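Local coordinates for putative lipoprotein YcdA (Bacillus subtilis subsp. subtilis str. 168, PDB 4R4G) that is of unknown function but is probably a membrane-attached lipoprotein that joins an Ig-like domain to a C-terminal alpha-beta domain through a kinked helix, at residues Ser220-Lys225 with Ala238-Val243; Lys148-Tyr153 with Trp307-Asp312; Glu214-Asn219 with Glu281-Leu286; Val295-Lys300 with Ala317-Ala322. All blocks are in the same frame, centred on the assembly; numbering follows the deposited sequence.

Interaction 1: residues Ser220-Lys225 with Ala238-Val243; sequences SSIQAK and ATVKPV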
# COMPACT_ATOMS: atom_id res chain seq x y z
N SER A 220 15.55 -5.66 -12.33
CA SER A 220 14.95 -4.55 -11.59
C SER A 220 14.12 -5.15 -10.48
O SER A 220 13.69 -6.32 -10.57
CB SER A 220 14.14 -3.62 -12.48
OG SER A 220 12.78 -4.00 -12.53
N SER A 221 13.94 -4.36 -9.43
CA SER A 221 13.20 -4.82 -8.26
C SER A 221 12.22 -3.78 -7.75
O SER A 221 12.44 -2.58 -7.89
CB SER A 221 14.18 -5.17 -7.15
OG SER A 221 13.52 -5.92 -6.14
N ILE A 222 11.15 -4.27 -7.13
CA ILE A 222 10.15 -3.46 -6.46
C ILE A 222 9.88 -4.04 -5.06
O ILE A 222 9.62 -5.24 -4.91
CB ILE A 222 8.84 -3.26 -7.26
CG1 ILE A 222 7.83 -2.45 -6.43
CG2 ILE A 222 8.25 -4.60 -7.75
CD1 ILE A 222 6.65 -1.81 -7.17
N GLN A 223 9.96 -3.18 -4.06
CA GLN A 223 9.56 -3.49 -2.69
C GLN A 223 8.33 -2.65 -2.46
O GLN A 223 8.42 -1.42 -2.58
CB GLN A 223 10.68 -3.20 -1.67
CG GLN A 223 11.77 -4.26 -1.58
CD GLN A 223 12.70 -3.98 -0.41
OE1 GLN A 223 13.79 -3.41 -0.58
NE2 GLN A 223 12.28 -4.34 0.80
N ALA A 224 7.17 -3.28 -2.26
CA ALA A 224 5.90 -2.55 -2.08
C ALA A 224 5.36 -2.69 -0.65
O ALA A 224 5.17 -3.80 -0.14
CB ALA A 224 4.87 -3.04 -3.08
N LYS A 225 5.10 -1.55 0.00
CA LYS A 225 4.54 -1.54 1.35
C LYS A 225 3.39 -0.60 1.44
O LYS A 225 3.54 0.56 1.07
CB LYS A 225 5.60 -1.15 2.39
CG LYS A 225 5.10 -1.39 3.81
CD LYS A 225 5.87 -0.67 4.90
CE LYS A 225 5.06 -0.83 6.17
NZ LYS A 225 5.76 -0.34 7.39
N ALA A 238 6.20 2.31 -3.06
CA ALA A 238 6.96 1.42 -3.94
C ALA A 238 8.41 1.85 -3.99
O ALA A 238 8.70 2.98 -4.37
CB ALA A 238 6.36 1.41 -5.32
N THR A 239 9.31 0.98 -3.54
CA THR A 239 10.73 1.29 -3.56
C THR A 239 11.27 0.49 -4.71
O THR A 239 11.24 -0.75 -4.70
CB THR A 239 11.39 1.07 -2.18
OG1 THR A 239 10.68 1.82 -1.16
CG2 THR A 239 12.86 1.42 -2.19
N VAL A 240 11.68 1.21 -5.75
CA VAL A 240 12.08 0.59 -6.98
C VAL A 240 13.56 0.73 -7.26
O VAL A 240 14.08 1.85 -7.25
CB VAL A 240 11.24 1.21 -8.15
CG1 VAL A 240 11.73 0.73 -9.53
CG2 VAL A 240 9.74 0.94 -7.97
N LYS A 241 14.22 -0.43 -7.54
CA LYS A 241 15.60 -0.54 -7.98
C LYS A 241 15.54 -0.54 -9.51
O LYS A 241 15.02 -1.51 -10.07
CB LYS A 241 16.23 -1.84 -7.40
CG LYS A 241 17.70 -2.10 -7.80
CD LYS A 241 18.27 -3.38 -7.15
CE LYS A 241 17.84 -4.67 -7.81
NZ LYS A 241 18.25 -5.87 -7.03
N PRO A 242 15.93 0.54 -10.21
CA PRO A 242 15.78 0.54 -11.67
C PRO A 242 16.89 -0.17 -12.42
O PRO A 242 17.94 -0.42 -11.85
CB PRO A 242 15.80 2.02 -12.02
CG PRO A 242 16.63 2.64 -10.99
CD PRO A 242 16.52 1.82 -9.74
N VAL A 243 16.65 -0.46 -13.71
CA VAL A 243 17.65 -0.97 -14.61
C VAL A 243 18.48 0.29 -14.96
O VAL A 243 17.90 1.36 -15.17
CB VAL A 243 17.00 -1.69 -15.84
CG1 VAL A 243 17.93 -1.77 -17.03
CG2 VAL A 243 16.50 -3.09 -15.49
O HOH W 1 8.77 0.46 0.21

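Interaction 2: residues Lys148-Tyr153 with Trp307-Asp312; sequences KALSAY and WQLDMD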
# COMPACT_ATOMS: atom_id res chain seq x y z
N LYS A 148 0.18 -6.07 -2.22
CA LYS A 148 0.13 -7.35 -2.93
C LYS A 148 -0.46 -7.07 -4.31
O LYS A 148 0.18 -7.35 -5.33
CB LYS A 148 -0.65 -8.42 -2.12
CG LYS A 148 0.05 -8.87 -0.80
CD LYS A 148 -0.71 -9.98 -0.03
CE LYS A 148 -0.28 -10.14 1.43
NZ LYS A 148 -1.22 -9.45 2.41
N ALA A 149 -1.62 -6.38 -4.36
CA ALA A 149 -2.26 -5.94 -5.59
C ALA A 149 -1.34 -5.04 -6.44
O ALA A 149 -1.21 -5.32 -7.63
CB ALA A 149 -3.56 -5.23 -5.28
N LEU A 150 -0.65 -4.03 -5.86
CA LEU A 150 0.26 -3.18 -6.65
C LEU A 150 1.39 -4.01 -7.29
O LEU A 150 1.74 -3.79 -8.45
CB LEU A 150 0.86 -2.02 -5.84
CG LEU A 150 1.88 -1.20 -6.64
CD1 LEU A 150 1.22 -0.41 -7.76
CD2 LEU A 150 2.72 -0.33 -5.77
N SER A 151 1.93 -4.98 -6.54
CA SER A 151 2.99 -5.87 -7.01
C SER A 151 2.48 -6.74 -8.18
O SER A 151 3.25 -6.96 -9.12
CB SER A 151 3.51 -6.74 -5.87
OG SER A 151 4.72 -7.40 -6.20
N ALA A 152 1.19 -7.19 -8.14
CA ALA A 152 0.55 -7.98 -9.21
C ALA A 152 0.45 -7.17 -10.51
O ALA A 152 0.69 -7.71 -11.59
CB ALA A 152 -0.84 -8.44 -8.78
N TYR A 153 0.13 -5.86 -10.40
CA TYR A 153 0.07 -4.92 -11.50
C TYR A 153 1.43 -4.81 -12.15
O TYR A 153 1.53 -4.89 -13.36
CB TYR A 153 -0.40 -3.54 -11.02
CG TYR A 153 -1.89 -3.30 -11.14
CD1 TYR A 153 -2.45 -2.81 -12.31
CD2 TYR A 153 -2.74 -3.53 -10.06
CE1 TYR A 153 -3.81 -2.55 -12.42
CE2 TYR A 153 -4.11 -3.28 -10.15
CZ TYR A 153 -4.64 -2.80 -11.33
OH TYR A 153 -5.99 -2.57 -11.43
N TRP A 307 -8.09 -4.40 -4.86
CA TRP A 307 -7.42 -3.12 -5.00
C TRP A 307 -7.01 -2.86 -6.45
O TRP A 307 -6.56 -3.77 -7.15
CB TRP A 307 -6.23 -3.04 -4.06
CG TRP A 307 -6.64 -3.04 -2.62
CD1 TRP A 307 -6.83 -4.13 -1.82
CD2 TRP A 307 -6.96 -1.89 -1.83
NE1 TRP A 307 -7.22 -3.73 -0.56
CE2 TRP A 307 -7.30 -2.36 -0.54
CE3 TRP A 307 -6.98 -0.51 -2.08
CZ2 TRP A 307 -7.62 -1.49 0.51
CZ3 TRP A 307 -7.32 0.35 -1.05
CH2 TRP A 307 -7.61 -0.13 0.23
N GLN A 308 -7.21 -1.62 -6.89
CA GLN A 308 -6.96 -1.18 -8.26
C GLN A 308 -6.06 0.04 -8.35
O GLN A 308 -6.09 0.92 -7.48
CB GLN A 308 -8.29 -0.87 -8.95
CG GLN A 308 -8.90 -2.04 -9.70
CD GLN A 308 -10.17 -1.65 -10.41
OE1 GLN A 308 -11.19 -1.29 -9.78
NE2 GLN A 308 -10.16 -1.72 -11.73
N LEU A 309 -5.28 0.09 -9.44
CA LEU A 309 -4.40 1.20 -9.81
C LEU A 309 -4.99 1.90 -11.04
O LEU A 309 -5.26 1.24 -12.05
CB LEU A 309 -2.96 0.70 -10.11
CG LEU A 309 -1.96 1.74 -10.55
CD1 LEU A 309 -1.81 2.83 -9.53
CD2 LEU A 309 -0.63 1.14 -10.87
N ASP A 310 -5.24 3.23 -10.94
CA ASP A 310 -5.75 4.02 -12.07
C ASP A 310 -4.57 4.31 -12.97
O ASP A 310 -3.64 5.00 -12.56
CB ASP A 310 -6.48 5.31 -11.60
CG ASP A 310 -7.23 6.11 -12.68
OD1 ASP A 310 -7.04 5.81 -13.90
OD2 ASP A 310 -8.01 7.02 -12.31
N MSE A 311 -4.57 3.73 -14.18
CA MSE A 311 -3.47 3.87 -15.13
C MSE A 311 -3.33 5.31 -15.67
O MSE A 311 -2.24 5.71 -16.10
CB MSE A 311 -3.63 2.87 -16.29
CG MSE A 311 -3.48 1.39 -15.86
SE MSE A 311 -1.96 0.96 -14.67
CE MSE A 311 -0.46 1.62 -15.82
N ASP A 312 -4.41 6.10 -15.57
CA ASP A 312 -4.48 7.49 -15.99
C ASP A 312 -3.91 8.47 -14.92
O ASP A 312 -3.62 9.62 -15.25
CB ASP A 312 -5.94 7.86 -16.35
CG ASP A 312 -6.48 7.27 -17.65
OD1 ASP A 312 -5.66 6.93 -18.54
OD2 ASP A 312 -7.72 7.19 -17.80
O HOH W 2 -7.03 -0.91 -13.49

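Interaction 3: residues Glu214-Asn219 with Glu281-Leu286; sequences EGLSKN and EEFKKL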
# COMPACT_ATOMS: atom_id res chain seq x y z
N GLU A 214 11.31 -8.30 -20.19
CA GLU A 214 12.12 -9.43 -19.75
C GLU A 214 13.29 -8.92 -18.93
O GLU A 214 13.60 -9.51 -17.89
CB GLU A 214 12.58 -10.31 -20.91
CG GLU A 214 12.80 -11.75 -20.47
CD GLU A 214 14.04 -12.43 -21.04
OE1 GLU A 214 14.10 -12.65 -22.28
OE2 GLU A 214 14.93 -12.78 -20.23
N GLY A 215 13.86 -7.79 -19.35
CA GLY A 215 14.96 -7.12 -18.66
C GLY A 215 14.55 -6.65 -17.28
O GLY A 215 15.24 -6.94 -16.30
N LEU A 216 13.39 -5.97 -17.17
CA LEU A 216 12.89 -5.47 -15.90
C LEU A 216 12.54 -6.61 -14.97
O LEU A 216 12.85 -6.51 -13.79
CB LEU A 216 11.69 -4.54 -16.08
CG LEU A 216 11.90 -3.26 -16.91
CD1 LEU A 216 10.62 -2.46 -17.01
CD2 LEU A 216 12.97 -2.36 -16.33
N SER A 217 11.97 -7.71 -15.47
CA SER A 217 11.58 -8.86 -14.65
C SER A 217 12.76 -9.46 -13.90
O SER A 217 12.59 -9.96 -12.79
CB SER A 217 10.92 -9.95 -15.50
OG SER A 217 11.86 -10.78 -16.16
N LYS A 218 13.95 -9.38 -14.49
CA LYS A 218 15.19 -9.97 -13.97
C LYS A 218 16.15 -8.96 -13.31
O LYS A 218 16.74 -9.27 -12.29
CB LYS A 218 15.93 -10.67 -15.12
CG LYS A 218 15.32 -12.01 -15.51
CD LYS A 218 15.66 -12.45 -16.93
CE LYS A 218 16.96 -13.23 -17.08
NZ LYS A 218 17.26 -13.51 -18.51
N ASN A 219 16.36 -7.80 -13.94
CA ASN A 219 17.36 -6.82 -13.52
C ASN A 219 16.80 -5.59 -12.81
O ASN A 219 17.49 -4.58 -12.69
CB ASN A 219 18.19 -6.40 -14.75
CG ASN A 219 18.55 -7.56 -15.66
OD1 ASN A 219 18.87 -8.67 -15.18
ND2 ASN A 219 18.49 -7.33 -16.98
N GLU A 281 17.94 -6.89 -27.20
CA GLU A 281 19.05 -7.76 -26.82
C GLU A 281 20.08 -7.02 -25.99
O GLU A 281 20.64 -7.62 -25.06
CB GLU A 281 19.65 -8.42 -28.08
CG GLU A 281 18.63 -9.16 -28.97
CD GLU A 281 17.45 -9.90 -28.33
OE1 GLU A 281 17.68 -10.81 -27.50
OE2 GLU A 281 16.29 -9.57 -28.67
N GLU A 282 20.24 -5.71 -26.23
CA GLU A 282 21.16 -4.86 -25.48
C GLU A 282 20.55 -4.43 -24.15
O GLU A 282 21.28 -4.37 -23.16
CB GLU A 282 21.61 -3.65 -26.30
CG GLU A 282 22.58 -3.99 -27.42
CD GLU A 282 23.83 -4.76 -27.03
OE1 GLU A 282 24.53 -4.36 -26.07
OE2 GLU A 282 24.13 -5.74 -27.75
N PHE A 283 19.23 -4.13 -24.12
CA PHE A 283 18.53 -3.78 -22.88
C PHE A 283 18.61 -4.94 -21.87
O PHE A 283 18.89 -4.71 -20.71
CB PHE A 283 17.05 -3.43 -23.16
CG PHE A 283 16.33 -2.89 -21.95
CD1 PHE A 283 15.78 -3.75 -21.00
CD2 PHE A 283 16.24 -1.52 -21.73
CE1 PHE A 283 15.15 -3.25 -19.86
CE2 PHE A 283 15.59 -1.02 -20.59
CZ PHE A 283 15.04 -1.89 -19.67
N LYS A 284 18.35 -6.17 -22.33
CA LYS A 284 18.42 -7.41 -21.56
C LYS A 284 19.82 -7.62 -20.94
O LYS A 284 19.95 -8.42 -20.02
CB LYS A 284 18.08 -8.61 -22.46
CG LYS A 284 16.59 -8.91 -22.69
CD LYS A 284 16.47 -10.00 -23.78
CE LYS A 284 15.09 -10.20 -24.35
NZ LYS A 284 15.10 -11.15 -25.50
N LYS A 285 20.86 -6.93 -21.45
CA LYS A 285 22.25 -7.01 -20.97
C LYS A 285 22.53 -6.06 -19.79
O LYS A 285 23.59 -6.18 -19.17
CB LYS A 285 23.21 -6.64 -22.08
CG LYS A 285 23.37 -7.66 -23.19
CD LYS A 285 24.57 -7.27 -24.00
CE LYS A 285 24.55 -7.91 -25.34
NZ LYS A 285 25.66 -7.41 -26.18
N LEU A 286 21.64 -5.08 -19.53
CA LEU A 286 21.86 -4.07 -18.50
C LEU A 286 21.54 -4.57 -17.11
O LEU A 286 20.60 -5.34 -16.93
CB LEU A 286 21.02 -2.81 -18.76
CG LEU A 286 20.94 -2.19 -20.12
CD1 LEU A 286 19.69 -1.32 -20.20
CD2 LEU A 286 22.16 -1.38 -20.46

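Interaction 4: residues Val295-Lys300 with Ala317-Ala322; sequences VEVKMK and AELVEA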
# COMPACT_ATOMS: atom_id res chain seq x y z
N VAL A 295 8.21 5.71 -4.70
CA VAL A 295 7.07 6.39 -5.31
C VAL A 295 5.85 6.04 -4.51
O VAL A 295 5.66 4.88 -4.17
CB VAL A 295 6.89 6.01 -6.82
CG1 VAL A 295 5.65 6.68 -7.42
CG2 VAL A 295 8.11 6.38 -7.63
N GLU A 296 5.03 7.03 -4.19
CA GLU A 296 3.78 6.77 -3.48
C GLU A 296 2.71 6.62 -4.52
O GLU A 296 2.66 7.40 -5.47
CB GLU A 296 3.45 7.86 -2.45
CG GLU A 296 4.24 7.72 -1.16
CD GLU A 296 3.82 8.63 -0.02
OE1 GLU A 296 3.63 9.84 -0.26
OE2 GLU A 296 3.73 8.13 1.13
N VAL A 297 1.93 5.56 -4.39
CA VAL A 297 0.90 5.19 -5.36
C VAL A 297 -0.39 4.95 -4.60
O VAL A 297 -0.39 4.25 -3.58
CB VAL A 297 1.38 3.95 -6.17
CG1 VAL A 297 0.22 3.15 -6.76
CG2 VAL A 297 2.37 4.34 -7.26
N LYS A 298 -1.49 5.52 -5.08
CA LYS A 298 -2.80 5.35 -4.47
C LYS A 298 -3.56 4.20 -5.14
O LYS A 298 -3.69 4.15 -6.37
CB LYS A 298 -3.60 6.67 -4.55
CG LYS A 298 -4.91 6.72 -3.75
CD LYS A 298 -5.63 8.07 -3.87
CE LYS A 298 -6.34 8.29 -5.19
NZ LYS A 298 -7.23 9.48 -5.16
N MSE A 299 -4.03 3.27 -4.30
CA MSE A 299 -4.86 2.13 -4.69
C MSE A 299 -6.28 2.40 -4.25
O MSE A 299 -6.48 3.12 -3.27
CB MSE A 299 -4.37 0.82 -4.03
CG MSE A 299 -2.94 0.43 -4.35
SE MSE A 299 -2.63 0.07 -6.21
CE MSE A 299 -3.55 -1.65 -6.43
N LYS A 300 -7.27 1.80 -4.92
CA LYS A 300 -8.67 2.00 -4.58
C LYS A 300 -9.36 0.65 -4.46
O LYS A 300 -9.30 -0.15 -5.39
CB LYS A 300 -9.35 2.91 -5.63
CG LYS A 300 -9.18 4.41 -5.33
CD LYS A 300 -9.41 5.33 -6.54
CE LYS A 300 -9.61 6.78 -6.12
NZ LYS A 300 -9.56 7.72 -7.28
N ALA A 317 2.14 6.66 -13.66
CA ALA A 317 3.15 6.96 -14.67
C ALA A 317 4.52 7.04 -14.04
O ALA A 317 5.47 6.45 -14.55
CB ALA A 317 2.82 8.26 -15.37
N GLU A 318 4.61 7.73 -12.89
CA GLU A 318 5.82 7.93 -12.09
C GLU A 318 6.36 6.61 -11.61
O GLU A 318 7.58 6.48 -11.48
CB GLU A 318 5.49 8.79 -10.89
CG GLU A 318 6.30 10.06 -10.81
CD GLU A 318 5.66 11.12 -9.94
OE1 GLU A 318 5.40 10.83 -8.74
OE2 GLU A 318 5.38 12.22 -10.46
N LEU A 319 5.48 5.64 -11.32
CA LEU A 319 5.87 4.32 -10.88
C LEU A 319 6.55 3.59 -12.05
O LEU A 319 7.68 3.09 -11.90
CB LEU A 319 4.64 3.56 -10.36
CG LEU A 319 4.78 2.05 -10.11
CD1 LEU A 319 5.69 1.75 -8.91
CD2 LEU A 319 3.41 1.39 -9.99
N VAL A 320 5.90 3.61 -13.23
CA VAL A 320 6.41 3.00 -14.46
C VAL A 320 7.76 3.64 -14.84
O VAL A 320 8.71 2.90 -15.10
CB VAL A 320 5.36 3.10 -15.60
CG1 VAL A 320 5.90 2.53 -16.90
CG2 VAL A 320 4.07 2.39 -15.20
N GLU A 321 7.87 4.99 -14.78
CA GLU A 321 9.10 5.73 -15.12
C GLU A 321 10.25 5.42 -14.17
O GLU A 321 11.41 5.58 -14.55
CB GLU A 321 8.85 7.25 -15.10
CG GLU A 321 8.11 7.80 -16.31
CD GLU A 321 7.60 9.23 -16.21
OE1 GLU A 321 7.55 9.79 -15.08
OE2 GLU A 321 7.21 9.79 -17.27
N ALA A 322 9.93 5.00 -12.93
CA ALA A 322 10.92 4.71 -11.89
C ALA A 322 11.71 3.41 -12.14
O ALA A 322 12.70 3.18 -11.44
CB ALA A 322 10.23 4.61 -10.54

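Interaction 1: residues Ser220-Lys225 with Ala238-Val243
Gln223 O is approached by three groups at once: the backbone N of Thr239 donates to it at 2.7 Å and 178° at the hydrogen, Ala238 CA brings up a CA-H...O contact, and a water makes a weak bond. The same water lies 2.7 Å from Thr239 OG1 and bridges that hydroxyl only loosely to Gln223 O. The strands form an antiparallel beta hairpin, 221-230 with 233-244, in the mixed sheet of the C-terminal domain. Gln223 with Thr239 and Ser221 with Lys241 are the hydrogen-bonded pairs, each joined by two backbone bonds; Lys241 N to Ser221 O measures 2.8 Å. Between them Ile222 faces Val240 in a non-hydrogen-bonded pair. The face that carries Ile222, Ala224, Ala238 and Val240 is the apolar one, covered by helix 145-157 and by Leu319 of helix 314-321. With CG1 of Ile222 anti to the backbone N (chi1 177°) and the chain carried on extended, CD1 lies 3.7 Å from Ala238 CB, diagonally across the hairpin. CG1 itself sits 4.2 Å from Val240 CG2, where the two branched side chains cross obliquely. The other face carries Ser221, Gln223, Thr239 and Lys241, a polar set that suits its greater exposure. Just before the strand, Ser220 turns its hydroxyl to Leu216 O, while its CB rests 3.9 Å from Val243 CG2.

Interaction 2: residues Lys148-Tyr153 with Trp307-Asp312
Leu309 meets Tyr153 twice, with two different parts of itself: its CB sits 3.9 Å from the ring centroid, only 4° off the normal, in a CH-pi contact, and its backbone N makes a weak hydrogen bond to the phenol OH at 3.4 Å. A water completes the link, bonded to Tyr153 OH at 2.8 Å and donating to Leu309 O. The amide thus touches the phenol oxygen only weakly, and the water gives that oxygen a second polar partner. Trp307 O lies at the ring edge, in its plane, and the selenium of Met311, a selenomethionine, stands obliquely 5.4 Å from the centroid as a Met-aromatic contact. Phe166 adds an edge-to-face stack from helix 165-170. A phenylalanine in place of Tyr153 would probably keep the CH-pi contact but leave Leu309 N without its weak acceptor and the water without its phenol partner. Elsewhere the packing is aliphatic. Ala149 CB meets Trp307 CB at 3.7 Å. Leu309 has CG anti to the backbone N (chi1 178°), and chi2 of 59° then sets the terminal methyls so that CD2 comes within 3.9 Å of Leu150 CD1. Helix 145-157 is thereby laid against strand 307-308 and the residues that follow it, beside strand 293-301, a helix-on-sheet packing consistent with the NTF2-like clan to which this domain is assigned.

Interaction 3: residues Glu214-Asn219 with Glu281-Leu286
Gly215 and Lys284, with CA atoms 4.5 Å apart, mark a close backbone approach between the last turns of helix 203-219 and the region where helix 268-283 gives way to a type I turn, Phe283 to Leu286. Having no side chain, Gly215 lets the ring of Phe283 come in edge first, CE1 4.1 Å from the glycine CA. Leu216 CD2 meets the same edge in the plane of the ring, 4.0 Å from CZ. Phe283 and Leu216 also touch Val243 and Ile324, joining this apolar patch to the sheet. Asn219 ND2 lies 2.9 Å from Leu286 O, at an angle too poor for a hydrogen bond. A chain of charges flanks the patch. Lys284, extended beyond CG, carries its NZ to Glu281 OE1 at 3.3 Å, on the syn side but somewhat out of the carboxylate plane, and to Glu214 OE1 at a long 3.7 Å. Glu214 OE2 is in turn met by Lys218 NZ at 3.0 Å, nearly along its C-O axis. The ammonium of Lys284 probably eases repulsion between Glu214 OE1 and Glu281 OE1, 6.6 Å apart. An alanine at Lys284 would probably leave Glu281 OE1 without this cation and the two carboxylates unscreened from each other. A glycine in one helix thus lets the end of another and its turn come close, beside a salt-bridge network running from helix 203-219 through Lys284 in the turn to Glu281.

Interaction 4: residues Val295-Lys300 with Ala317-Ala322
Val295 spreads its two methyl groups over the helix backbone, and its rotamer decides which meets what. With CG1 anti to the backbone N (chi1 178°), that methyl lies 4.1 Å from Glu318 CB and 4.0 Å from Leu319 N. CG2, anti to the carbonyl carbon, sits between two groups one turn apart on the helix, 3.9 Å from Glu318 O and 4.0 Å from Ala322 CB. Of its side chain, Glu318 contributes CB; the rest is extended beyond CG, in keeping with its exposure to solvent. Two residues on, Val297 points to the same side of the strand. Strand 293-301 and helix 314-321 thus form a helix-on-sheet layer of the C-terminal domain, their local axes 8.5 Å apart and crossing at -140°. Val297 uses CG2, again the methyl anti to the carbonyl carbon, and brings it within 3.9 Å of Leu319 CB and 4.2 Å of Leu319 CD2. The Val297 and Leu319 side chains cross at about a right angle. Leu319 also packs on Leu150 of helix 145-157, on Ala238 of the neighbouring strand, and on Leu309.

From the N terminus, segment 148-153 comes first and meets 307-312 far along the chain, so interaction 2 closes the longest loop. Inside it, interaction 3 opens at 214-219; interaction 1 opens directly after and closes the hairpin at 238-243, nested within the loop that interaction 3 completes at 281-286. Interaction 4 opens at 295-300 and closes at 317-322, beyond the end of interaction 2, so these two cross; it follows interactions 1 and 3 in series. Interactions 1, 2 and 4 share one mixed sheet and touch: 1 and 4 through Ala238 O and Val295 N, 1 and 2 through Ala238 and Leu150, 2 and 4 through Lys300 N and Gln308 O. Val243 connects interaction 3 to interaction 1.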